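Local coordinates for protein serine protease pet (Escherichia coli, PDB 4OM9) that acts as a secreted serine protease and enterotoxin of enteroaggregative Escherichia coli, with alpha-fodrin of host cells as its probable target, at residues A59-G64 / V112-A117; T98-S103 / V242-S247; S569-P574 / K617-D622. All blocks are in the same frame, centred on the assembly; numbering follows the deposited sequence.

Contact 1. Residues A59-G64 / V112-A117; sequences ATSIGG and VETRGA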
ATOM      1  N   ALA A  59      15.057  26.421  15.558  1.00 27.66           N
ATOM      2  CA  ALA A  59      13.971  27.374  15.374  1.00 27.42           C
ATOM      3  C   ALA A  59      12.758  26.673  14.807  1.00 27.52           C
ATOM      4  O   ALA A  59      12.855  25.545  14.368  1.00 27.79           O
ATOM      5  CB  ALA A  59      14.406  28.564  14.444  1.00 26.48           C
ATOM      6  N   THR A  60      11.628  27.371  14.802  1.00 30.69           N
ATOM      7  CA  THR A  60      10.361  26.846  14.328  1.00 31.52           C
ATOM      8  C   THR A  60       9.641  27.814  13.382  1.00 32.18           C
ATOM      9  O   THR A  60       9.358  28.953  13.768  1.00 29.94           O
ATOM     10  CB  THR A  60       9.422  26.555  15.499  1.00 31.08           C
ATOM     11  OG1 THR A  60      10.059  25.643  16.390  1.00 31.40           O
ATOM     12  CG2 THR A  60       8.119  25.958  14.999  1.00 31.33           C
ATOM     13  N   SER A  61       9.292  27.338  12.189  1.00 29.27           N
ATOM     14  CA  SER A  61       8.555  28.151  11.236  1.00 29.41           C
ATOM     15  C   SER A  61       7.163  28.470  11.748  1.00 29.41           C
ATOM     16  O   SER A  61       6.499  27.629  12.342  1.00 29.22           O
ATOM     17  CB  SER A  61       8.437  27.463   9.866  1.00 29.43           C
ATOM     18  OG  SER A  61       7.422  28.088   9.094  1.00 29.66           O
ATOM     19  N   ILE A  62       6.715  29.689  11.474  1.00 29.74           N
ATOM     20  CA  ILE A  62       5.439  30.177  11.970  1.00 31.50           C
ATOM     21  C   ILE A  62       4.590  30.544  10.734  1.00 31.06           C
ATOM     22  O   ILE A  62       3.499  31.113  10.813  1.00 32.75           O
ATOM     23  CB  ILE A  62       5.725  31.309  13.021  1.00 31.74           C
ATOM     24  CG1 ILE A  62       5.520  30.735  14.407  1.00 30.19           C
ATOM     25  CG2 ILE A  62       4.976  32.630  12.849  1.00 32.61           C
ATOM     26  CD1 ILE A  62       6.538  29.714  14.704  1.00 34.10           C
ATOM     27  N   GLY A  63       5.083  30.101   9.581  1.00 30.30           N
ATOM     28  CA  GLY A  63       4.414  30.312   8.312  1.00 30.75           C
ATOM     29  C   GLY A  63       4.954  31.527   7.593  1.00 31.22           C
ATOM     30  O   GLY A  63       5.275  32.539   8.214  1.00 31.40           O
ATOM     31  N   GLY A  64       5.043  31.416   6.273  1.00 31.53           N
ATOM     32  CA  GLY A  64       5.431  32.516   5.412  1.00 32.15           C
ATOM     33  C   GLY A  64       6.895  32.827   5.619  1.00 32.00           C
ATOM     34  O   GLY A  64       7.739  31.940   5.631  1.00 31.57           O
ATOM     35  N   VAL A 112       8.710  27.572   1.796  1.00 31.68           N
ATOM     36  CA  VAL A 112       7.894  26.770   0.910  1.00 31.96           C
ATOM     37  C   VAL A 112       7.525  25.414   1.551  1.00 31.54           C
ATOM     38  O   VAL A 112       6.459  24.873   1.270  1.00 31.75           O
ATOM     39  CB  VAL A 112       8.631  26.590  -0.443  1.00 32.53           C
ATOM     40  CG1 VAL A 112       8.166  25.378  -1.190  1.00 33.11           C
ATOM     41  CG2 VAL A 112       8.439  27.820  -1.297  1.00 33.40           C
ATOM     42  N   GLU A 113       8.373  24.898   2.437  1.00 31.09           N
ATOM     43  CA  GLU A 113       8.236  23.499   2.926  1.00 30.85           C
ATOM     44  C   GLU A 113       7.143  23.240   3.956  1.00 30.54           C
ATOM     45  O   GLU A 113       6.622  22.133   4.022  1.00 30.60           O
ATOM     46  CB  GLU A 113       9.563  23.002   3.518  1.00 30.66           C
ATOM     47  CG  GLU A 113      10.696  22.845   2.493  1.00 31.13           C
ATOM     48  CD  GLU A 113      11.163  24.176   1.870  1.00 31.42           C
ATOM     49  OE1 GLU A 113      10.770  25.264   2.358  1.00 31.25           O
ATOM     50  OE2 GLU A 113      11.924  24.113   0.879  1.00 31.93           O
ATOM     51  N   THR A 114       6.818  24.227   4.787  1.00 31.50           N
ATOM     52  CA  THR A 114       5.828  24.019   5.841  1.00 32.70           C
ATOM     53  C   THR A 114       4.931  25.226   5.968  1.00 35.45           C
ATOM     54  O   THR A 114       5.338  26.340   5.633  1.00 36.90           O
ATOM     55  CB  THR A 114       6.491  23.714   7.206  1.00 32.90           C
ATOM     56  OG1 THR A 114       5.523  23.858   8.255  1.00 36.03           O
ATOM     57  CG2 THR A 114       7.658  24.643   7.479  1.00 31.03           C
ATOM     58  N   ARG A 115       3.700  25.020   6.427  1.00 31.03           N
ATOM     59  CA  ARG A 115       2.803  26.153   6.621  1.00 33.19           C
ATOM     60  C   ARG A 115       3.014  26.776   8.001  1.00 34.21           C
ATOM     61  O   ARG A 115       2.402  27.802   8.325  1.00 31.34           O
ATOM     62  CB  ARG A 115       1.342  25.752   6.423  1.00 32.87           C
ATOM     63  CG  ARG A 115       0.888  25.786   4.957  1.00 33.95           C
ATOM     64  CD  ARG A 115       1.462  24.627   4.185  1.00 31.92           C
ATOM     65  NE  ARG A 115       0.909  23.365   4.676  1.00 34.98           N
ATOM     66  CZ  ARG A 115       1.523  22.180   4.621  1.00 36.88           C
ATOM     67  NH1 ARG A 115       2.742  22.056   4.105  1.00 34.99           N
ATOM     68  NH2 ARG A 115       0.911  21.112   5.107  1.00 36.45           N
ATOM     69  N   GLY A 116       3.899  26.171   8.788  1.00 29.86           N
ATOM     70  CA  GLY A 116       4.318  26.733  10.063  1.00 29.61           C
ATOM     71  C   GLY A 116       3.505  26.238  11.248  1.00 29.54           C
ATOM     72  O   GLY A 116       2.461  25.617  11.073  1.00 30.54           O
ATOM     73  N   ALA A 117       3.969  26.507  12.461  1.00 30.88           N
ATOM     74  CA  ALA A 117       3.246  26.020  13.634  1.00 31.87           C
ATOM     75  C   ALA A 117       2.090  26.962  13.970  1.00 31.18           C
ATOM     76  O   ALA A 117       2.142  28.148  13.639  1.00 29.98           O
ATOM     77  CB  ALA A 117       4.188  25.861  14.824  1.00 29.13           C
TER
HETATM   78  O   HOH W   1       4.874  28.998   4.697  1.00 30.72           O

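Contact 2. Residues T98-S103 / V242-S247; sequences TGNDFS and VTPFDS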
ATOM      1  N   THR A  98      12.766  40.181  23.182  1.00 37.47           N
ATOM      2  CA  THR A  98      12.032  40.566  24.370  1.00 37.91           C
ATOM      3  C   THR A  98      12.860  40.196  25.592  1.00 38.69           C
ATOM      4  O   THR A  98      13.656  39.260  25.527  1.00 39.10           O
ATOM      5  CB  THR A  98      10.653  39.868  24.372  1.00 36.96           C
ATOM      6  OG1 THR A  98       9.606  40.823  24.565  1.00 42.82           O
ATOM      7  CG2 THR A  98      10.569  38.760  25.409  1.00 36.61           C
ATOM      8  N   GLY A  99      12.701  40.934  26.691  1.00 39.46           N
ATOM      9  CA  GLY A  99      13.449  40.677  27.914  1.00 40.24           C
ATOM     10  C   GLY A  99      13.309  39.241  28.421  1.00 41.05           C
ATOM     11  O   GLY A  99      14.197  38.698  29.087  1.00 40.30           O
ATOM     12  N   ASN A 100      12.184  38.621  28.095  1.00 38.37           N
ATOM     13  CA  ASN A 100      11.943  37.232  28.433  1.00 37.61           C
ATOM     14  C   ASN A 100      12.583  36.249  27.420  1.00 36.81           C
ATOM     15  O   ASN A 100      12.289  35.044  27.466  1.00 36.11           O
ATOM     16  CB  ASN A 100      10.433  36.982  28.531  1.00 36.97           C
ATOM     17  CG  ASN A 100      10.080  35.835  29.481  1.00 36.89           C
ATOM     18  OD1 ASN A 100      10.706  35.650  30.536  1.00 37.49           O
ATOM     19  ND2 ASN A 100       9.061  35.066  29.104  1.00 35.89           N
ATOM     20  N   ASP A 101      13.428  36.784  26.519  1.00 40.27           N
ATOM     21  CA  ASP A 101      14.307  35.996  25.629  1.00 38.91           C
ATOM     22  C   ASP A 101      13.541  35.514  24.398  1.00 36.95           C
ATOM     23  O   ASP A 101      13.973  34.608  23.677  1.00 35.97           O
ATOM     24  CB  ASP A 101      14.942  34.812  26.391  1.00 41.20           C
ATOM     25  CG  ASP A 101      15.982  34.044  25.575  1.00 45.28           C
ATOM     26  OD1 ASP A 101      16.663  34.642  24.724  1.00 48.35           O
ATOM     27  OD2 ASP A 101      16.127  32.817  25.799  1.00 47.92           O
ATOM     28  N   PHE A 102      12.404  36.149  24.137  1.00 35.20           N
ATOM     29  CA  PHE A 102      11.606  35.772  22.991  1.00 34.28           C
ATOM     30  C   PHE A 102      12.205  36.384  21.724  1.00 34.40           C
ATOM     31  O   PHE A 102      12.727  37.504  21.749  1.00 35.24           O
ATOM     32  CB  PHE A 102      10.155  36.210  23.176  1.00 34.14           C
ATOM     33  CG  PHE A 102       9.301  35.954  21.977  1.00 33.44           C
ATOM     34  CD1 PHE A 102       8.839  34.668  21.696  1.00 32.63           C
ATOM     35  CD2 PHE A 102       8.977  36.993  21.110  1.00 33.72           C
ATOM     36  CE1 PHE A 102       8.057  34.423  20.584  1.00 32.13           C
ATOM     37  CE2 PHE A 102       8.195  36.765  19.981  1.00 33.22           C
ATOM     38  CZ  PHE A 102       7.738  35.476  19.705  1.00 32.43           C
ATOM     39  N   SER A 103      12.123  35.645  20.617  1.00 33.66           N
ATOM     40  CA  SER A 103      12.587  36.149  19.335  1.00 33.77           C
ATOM     41  C   SER A 103      11.654  35.770  18.191  1.00 33.03           C
ATOM     42  O   SER A 103      11.435  34.595  17.928  1.00 32.34           O
ATOM     43  CB  SER A 103      13.995  35.644  19.036  1.00 34.01           C
ATOM     44  OG  SER A 103      14.443  36.152  17.779  1.00 34.33           O
ATOM     45  N   VAL A 242      10.707  27.198  29.169  1.00 30.98           N
ATOM     46  CA  VAL A 242      10.241  27.644  27.878  1.00 31.50           C
ATOM     47  C   VAL A 242       9.800  29.100  27.907  1.00 29.30           C
ATOM     48  O   VAL A 242       8.951  29.492  28.716  1.00 27.77           O
ATOM     49  CB  VAL A 242       9.069  26.803  27.389  1.00 30.29           C
ATOM     50  CG1 VAL A 242       8.783  27.121  25.927  1.00 26.63           C
ATOM     51  CG2 VAL A 242       9.358  25.310  27.594  1.00 30.92           C
ATOM     52  N   THR A 243      10.376  29.897  27.012  1.00 36.21           N
ATOM     53  CA  THR A 243       9.885  31.253  26.777  1.00 37.05           C
ATOM     54  C   THR A 243       8.537  31.154  26.086  1.00 35.52           C
ATOM     55  O   THR A 243       8.450  30.648  24.981  1.00 36.30           O
ATOM     56  CB  THR A 243      10.866  32.075  25.925  1.00 37.92           C
ATOM     57  OG1 THR A 243      12.054  32.311  26.689  1.00 41.29           O
ATOM     58  CG2 THR A 243      10.252  33.411  25.497  1.00 35.96           C
ATOM     59  N   PRO A 244       7.475  31.605  26.760  1.00 33.56           N
ATOM     60  CA  PRO A 244       6.115  31.514  26.227  1.00 32.98           C
ATOM     61  C   PRO A 244       5.981  32.297  24.940  1.00 32.56           C
ATOM     62  O   PRO A 244       6.452  33.445  24.887  1.00 34.07           O
ATOM     63  CB  PRO A 244       5.253  32.135  27.331  1.00 34.53           C
ATOM     64  CG  PRO A 244       6.111  32.080  28.569  1.00 37.11           C
ATOM     65  CD  PRO A 244       7.508  32.273  28.073  1.00 33.78           C
ATOM     66  N   PHE A 245       5.352  31.712  23.924  1.00 35.43           N
ATOM     67  CA  PHE A 245       5.170  32.424  22.657  1.00 38.37           C
ATOM     68  C   PHE A 245       4.524  33.791  22.853  1.00 40.02           C
ATOM     69  O   PHE A 245       3.545  33.918  23.582  1.00 39.29           O
ATOM     70  CB  PHE A 245       4.313  31.623  21.671  1.00 34.68           C
ATOM     71  CG  PHE A 245       3.867  32.441  20.486  1.00 37.85           C
ATOM     72  CD1 PHE A 245       4.723  32.652  19.421  1.00 38.41           C
ATOM     73  CD2 PHE A 245       2.614  33.035  20.461  1.00 38.42           C
ATOM     74  CE1 PHE A 245       4.326  33.423  18.334  1.00 42.19           C
ATOM     75  CE2 PHE A 245       2.213  33.792  19.387  1.00 42.43           C
ATOM     76  CZ  PHE A 245       3.069  33.990  18.319  1.00 42.19           C
ATOM     77  N   ASP A 246       5.039  34.799  22.158  1.00 36.06           N
ATOM     78  CA  ASP A 246       4.605  36.186  22.396  1.00 35.92           C
ATOM     79  C   ASP A 246       3.973  36.813  21.144  1.00 34.08           C
ATOM     80  O   ASP A 246       4.672  37.252  20.243  1.00 31.14           O
ATOM     81  CB  ASP A 246       5.796  37.016  22.883  1.00 33.08           C
ATOM     82  CG  ASP A 246       5.466  38.494  23.084  1.00 33.49           C
ATOM     83  OD1 ASP A 246       4.336  38.957  22.811  1.00 40.03           O
ATOM     84  OD2 ASP A 246       6.376  39.212  23.532  1.00 35.07           O
ATOM     85  N   SER A 247       2.644  36.884  21.151  1.00 34.10           N
ATOM     86  CA  SER A 247       1.843  37.439  20.067  1.00 36.88           C
ATOM     87  C   SER A 247       2.113  38.905  19.745  1.00 40.69           C
ATOM     88  O   SER A 247       2.270  39.296  18.587  1.00 39.93           O
ATOM     89  CB  SER A 247       0.368  37.298  20.417  1.00 37.39           C
ATOM     90  OG  SER A 247      -0.215  36.253  19.673  1.00 42.86           O
TER
HETATM   91  O   HOH W   2       7.677  35.547  26.740  1.00 30.72           O

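Contact 3. Residues S569-P574 / K617-D622; sequences SDLSQP and KTAYID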
ATOM      1  N   SER A 569      15.076   1.586   5.906  1.00 33.22           N
ATOM      2  CA  SER A 569      14.173   0.461   6.127  1.00 33.27           C
ATOM      3  C   SER A 569      14.959  -0.805   5.904  1.00 35.96           C
ATOM      4  O   SER A 569      16.117  -0.744   5.501  1.00 34.43           O
ATOM      5  CB  SER A 569      12.953   0.523   5.198  1.00 33.96           C
ATOM      6  OG  SER A 569      13.345   0.532   3.828  1.00 32.06           O
ATOM      7  N   ASP A 570      14.332  -1.950   6.151  1.00 37.98           N
ATOM      8  CA  ASP A 570      15.003  -3.240   6.003  1.00 37.17           C
ATOM      9  C   ASP A 570      14.044  -4.240   5.378  1.00 36.11           C
ATOM     10  O   ASP A 570      12.860  -4.237   5.696  1.00 37.44           O
ATOM     11  CB  ASP A 570      15.493  -3.734   7.371  1.00 41.79           C
ATOM     12  CG  ASP A 570      16.531  -4.836   7.265  1.00 45.01           C
ATOM     13  OD1 ASP A 570      16.157  -5.992   6.948  1.00 41.10           O
ATOM     14  OD2 ASP A 570      17.721  -4.545   7.526  1.00 48.34           O
ATOM     15  N   LEU A 571      14.545  -5.091   4.489  1.00 37.38           N
ATOM     16  CA  LEU A 571      13.719  -6.118   3.860  1.00 37.92           C
ATOM     17  C   LEU A 571      13.120  -7.129   4.860  1.00 42.68           C
ATOM     18  O   LEU A 571      12.107  -7.773   4.581  1.00 42.01           O
ATOM     19  CB  LEU A 571      14.539  -6.881   2.816  1.00 40.26           C
ATOM     20  CG  LEU A 571      14.830  -6.174   1.491  1.00 39.00           C
ATOM     21  CD1 LEU A 571      15.857  -6.990   0.734  1.00 39.06           C
ATOM     22  CD2 LEU A 571      13.552  -6.033   0.682  1.00 35.07           C
ATOM     23  N   SER A 572      13.753  -7.268   6.018  1.00 40.92           N
ATOM     24  CA  SER A 572      13.268  -8.175   7.029  1.00 38.99           C
ATOM     25  C   SER A 572      12.447  -7.482   8.129  1.00 41.75           C
ATOM     26  O   SER A 572      12.065  -8.131   9.100  1.00 41.17           O
ATOM     27  CB  SER A 572      14.448  -8.900   7.660  1.00 44.29           C
ATOM     28  OG  SER A 572      15.179  -7.999   8.473  1.00 45.50           O
ATOM     29  N   GLN A 573      12.182  -6.178   8.005  1.00 36.85           N
ATOM     30  CA  GLN A 573      11.367  -5.505   9.023  1.00 38.87           C
ATOM     31  C   GLN A 573       9.908  -5.942   8.850  1.00 39.47           C
ATOM     32  O   GLN A 573       9.503  -6.341   7.759  1.00 40.30           O
ATOM     33  CB  GLN A 573      11.497  -3.974   8.943  1.00 35.01           C
ATOM     34  CG  GLN A 573      10.605  -3.322   7.858  1.00 33.66           C
ATOM     35  CD  GLN A 573      10.926  -1.851   7.630  1.00 31.99           C
ATOM     36  OE1 GLN A 573      12.085  -1.435   7.728  1.00 30.83           O
ATOM     37  NE2 GLN A 573       9.904  -1.059   7.349  1.00 29.88           N
ATOM     38  N   PRO A 574       9.108  -5.868   9.921  1.00 35.23           N
ATOM     39  CA  PRO A 574       7.731  -6.349   9.768  1.00 34.33           C
ATOM     40  C   PRO A 574       6.773  -5.257   9.344  1.00 34.95           C
ATOM     41  O   PRO A 574       5.646  -5.538   8.949  1.00 34.59           O
ATOM     42  CB  PRO A 574       7.389  -6.843  11.178  1.00 35.59           C
ATOM     43  CG  PRO A 574       8.145  -5.854  12.067  1.00 34.66           C
ATOM     44  CD  PRO A 574       9.453  -5.611  11.338  1.00 35.19           C
ATOM     45  N   LYS A 617       8.402 -13.468  -4.158  1.00 40.01           N
ATOM     46  CA  LYS A 617       9.149 -13.374  -2.909  1.00 40.86           C
ATOM     47  C   LYS A 617      10.117 -12.214  -2.892  1.00 41.62           C
ATOM     48  O   LYS A 617      10.624 -11.836  -1.835  1.00 41.11           O
ATOM     49  CB  LYS A 617       9.927 -14.661  -2.665  1.00 48.26           C
ATOM     50  CG  LYS A 617      11.286 -14.675  -3.341  1.00 52.79           C
ATOM     51  CD  LYS A 617      11.618 -16.033  -3.943  1.00 56.79           C
ATOM     52  CE  LYS A 617      11.383 -17.166  -2.957  1.00 58.88           C
ATOM     53  NZ  LYS A 617      11.369 -18.482  -3.662  1.00 64.09           N
ATOM     54  N   THR A 618      10.392 -11.658  -4.067  1.00 38.16           N
ATOM     55  CA  THR A 618      11.382 -10.605  -4.168  1.00 39.26           C
ATOM     56  C   THR A 618      10.734  -9.244  -3.989  1.00 37.29           C
ATOM     57  O   THR A 618       9.817  -8.864  -4.721  1.00 34.53           O
ATOM     58  CB  THR A 618      12.116 -10.657  -5.504  1.00 40.33           C
ATOM     59  OG1 THR A 618      12.583 -11.991  -5.731  1.00 42.74           O
ATOM     60  CG2 THR A 618      13.300  -9.698  -5.500  1.00 40.42           C
ATOM     61  N   ALA A 619      11.201  -8.519  -2.986  1.00 33.90           N
ATOM     62  CA  ALA A 619      10.706  -7.175  -2.737  1.00 33.09           C
ATOM     63  C   ALA A 619      11.857  -6.184  -2.829  1.00 32.92           C
ATOM     64  O   ALA A 619      13.024  -6.553  -2.680  1.00 33.50           O
ATOM     65  CB  ALA A 619      10.012  -7.097  -1.387  1.00 33.54           C
ATOM     66  N   TYR A 620      11.519  -4.930  -3.109  1.00 32.21           N
ATOM     67  CA  TYR A 620      12.526  -3.896  -3.321  1.00 31.99           C
ATOM     68  C   TYR A 620      12.416  -2.782  -2.292  1.00 31.89           C
ATOM     69  O   TYR A 620      11.324  -2.373  -1.910  1.00 31.65           O
ATOM     70  CB  TYR A 620      12.408  -3.319  -4.737  1.00 31.38           C
ATOM     71  CG  TYR A 620      12.550  -4.389  -5.812  1.00 31.59           C
ATOM     72  CD1 TYR A 620      11.501  -5.259  -6.088  1.00 31.55           C
ATOM     73  CD2 TYR A 620      13.734  -4.535  -6.534  1.00 32.58           C
ATOM     74  CE1 TYR A 620      11.622  -6.241  -7.045  1.00 32.16           C
ATOM     75  CE2 TYR A 620      13.861  -5.517  -7.499  1.00 32.46           C
ATOM     76  CZ  TYR A 620      12.796  -6.360  -7.751  1.00 33.00           C
ATOM     77  OH  TYR A 620      12.880  -7.343  -8.690  1.00 35.10           O
ATOM     78  N   ILE A 621      13.555  -2.295  -1.832  1.00 33.15           N
ATOM     79  CA  ILE A 621      13.551  -1.113  -0.978  1.00 32.04           C
ATOM     80  C   ILE A 621      14.545  -0.099  -1.509  1.00 32.33           C
ATOM     81  O   ILE A 621      15.470  -0.447  -2.266  1.00 35.83           O
ATOM     82  CB  ILE A 621      13.881  -1.442   0.493  1.00 32.93           C
ATOM     83  CG1 ILE A 621      15.308  -1.963   0.630  1.00 36.52           C
ATOM     84  CG2 ILE A 621      12.891  -2.440   1.047  1.00 33.40           C
ATOM     85  CD1 ILE A 621      15.754  -2.184   2.092  1.00 34.76           C
ATOM     86  N   ASP A 622      14.339   1.150  -1.087  1.00 32.78           N
ATOM     87  CA  ASP A 622      15.099   2.304  -1.532  1.00 32.92           C
ATOM     88  C   ASP A 622      15.849   2.835  -0.322  1.00 31.94           C
ATOM     89  O   ASP A 622      15.237   3.286   0.638  1.00 33.39           O
ATOM     90  CB  ASP A 622      14.135   3.345  -2.141  1.00 33.09           C
ATOM     91  CG  ASP A 622      14.806   4.692  -2.513  1.00 30.06           C
ATOM     92  OD1 ASP A 622      16.052   4.803  -2.517  1.00 30.37           O
ATOM     93  OD2 ASP A 622      14.048   5.637  -2.830  1.00 29.62           O
TER
HETATM   94  O   HOH W   3      15.617   1.533   2.919  1.00 39.36           O

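Contact 1. Residues A59-G64 / V112-A117
Gly63 and Gly116 meet backbone to backbone, their CA atoms only 4.0 Å apart, so that at the point of closest approach main chain lies against main chain. Both glycines have positive phi, and each lies against a carbonyl oxygen across the interface: Gly63 CA is 3.2 Å from Arg115 O, and Gly116 CA is 3.3 Å from Ser61 O. That second oxygen is also the acceptor of the one direct hydrogen bond between the segments, given by Ala117 N at 2.8 Å and nearly straight (161°). The chains run 109° apart, and this bond is therefore an isolated link and not a rung of a sheet. Strand 60-63 is an edge strand of a five-stranded antiparallel sheet in the protease domain, which belongs to the chymotrypsin-like clan PA. The loop 112-117 packs across it and also reaches the beta-helix, where Glu113 bonds Tyr398 OH and Arg115 bonds Gly401 O. Beside the glycines, Ser61 has OG anti to its backbone N (chi1 164°), which lays the hydroxyl oxygen 3.5 Å from Gly116 CA. The methyl CG2 of Thr114 meets the same serine at its CB, 3.8 Å away. The other branch of Thr114 faces its own segment: OG1 accepts from Gly116 N at 2.9 Å, closing an ST turn just ahead of the glycine, and it is also hydrogen-bonded to Ser52 OG. Toward the start of the strand, Thr60 CG2 touches Ala117 CB at 3.9 Å, a small apolar patch that Tyr213 and Leu224, from strands 211-216 and 221-232 of the second antiparallel sheet, also pack against. Past Gly63, one water accepts from Gly64 N and donates to Thr114 O, joining the two backbones.

Contact 2. Residues T98-S103 / V242-S247
Phe102 and Asp246 both carry CG anti to the backbone N (chi1 175° and 177°), and these extended side chains reach across from the start of strand 102-107 and the N-cap of helix 247-255 to overlap. Asp246 CB sits over the centre of the Phe102 ring, 3.6 Å from its centroid, in a CH-pi contact, and Asp246 N lies over a face of the same ring, 3.4 Å from CE1. The ring turns an edge toward the face of Phe245 in an offset edge-to-face pair, planes 85° apart and centroids 5.8 Å. Near the ring plane, Thr243 CG2 meets Phe102 CB at 3.6 Å. The hydroxyl branch of Thr243 instead donates to Asn100 O at 2.9 Å, within the type I turn from Thr98 to Asp101. The Asn100 side chain crosses Pro244 at about a right angle; its ND2, 3.4 Å from Pro244 CD, donates to a water bridging to Pro244 O, and its OD1 is hydrogen-bonded to Lys190 NZ. Asp246 OD2 is also hydrogen-bonded to Thr249 OG1. The turn presents Asp101, whose OD1 is hydrogen-bonded to His72 N and OD2 to His229 ND1, in a setting consistent with the catalytic-triad aspartate of a chymotrypsin-like serine protease.

Contact 3. Residues S569-P574 / K617-D622
Leu571 and Ile621, with CA atoms 7.0 Å apart, mark the nearest backbone approach between an irregular loop and an extended strand. The loop folds into a type I turn from Asp570 to Gln573, whereas strand 618-622 pairs with strand 640-644 in a two-stranded antiparallel sheet that departs from the parallel coils of the beta-helix. The two segments share no direct hydrogen bond; apolar side chains pack against one another and against main-chain carbonyls. Along the strand, alternate residues Ala619 and Ile621 turn their CB atoms toward the loop, while Tyr620 between them points away. Ile621 holds CG1 between the backbone N and the carbonyl carbon (chi1 65°), and an extended chi2 of 174° carries CD1 to 3.7 Å from Ser569 O. Its other branch, CG2, meets Leu571 CD2 at 3.7 Å, the two side chains crossing at a slant. The same leucine methyl lies 3.4 Å from Ala619 O and also touches Ala619 CB. Trp576 and residues of strand 514-520 also pack against Ala619 and Ile621, tying the strand pair to the body of the beta-helix.

The loop keeps its shape through polar bonds of its own. Gln573 folds back so that OE1 accepts from Asp570 N at 2.8 Å, the donor standing 45° out of the amide plane. Asp570 OD1 takes two donors from Ser572: the backbone N, 2.9 Å away on the anti lone pair, forms an Asx turn, and Ser572 OG, at 2.7 Å, approaches from above the carboxylate plane. Leu571 O is bonded to Ser645 OG, just past strand 640-644. At the other end of the contact a water joins the segments, donating to Asp622 O and to Ser569 OG, the latter at 2.6 Å.

Contacts 1 and 2 both belong to the protease domain and interlock along the chain, since their segments alternate. Their centres lie 18 Å apart and their nearest atoms are about 5 Å apart. They reach the same antiparallel sheet: contact 1 at its edge strand 60-63, contact 2 on strand 102-107, with strand 66-70 between. Contact 2 also joins this sheet to the second one through strand 239-244. It holds the probable active-site aspartate, while contact 1 faces the beta-helix through its loop. Contact 3 follows later in the chain, on the beta-helix, its centre 34 Å from that of contact 1 and 46 Å from that of contact 2, too distant for direct contact with the likely catalytic site.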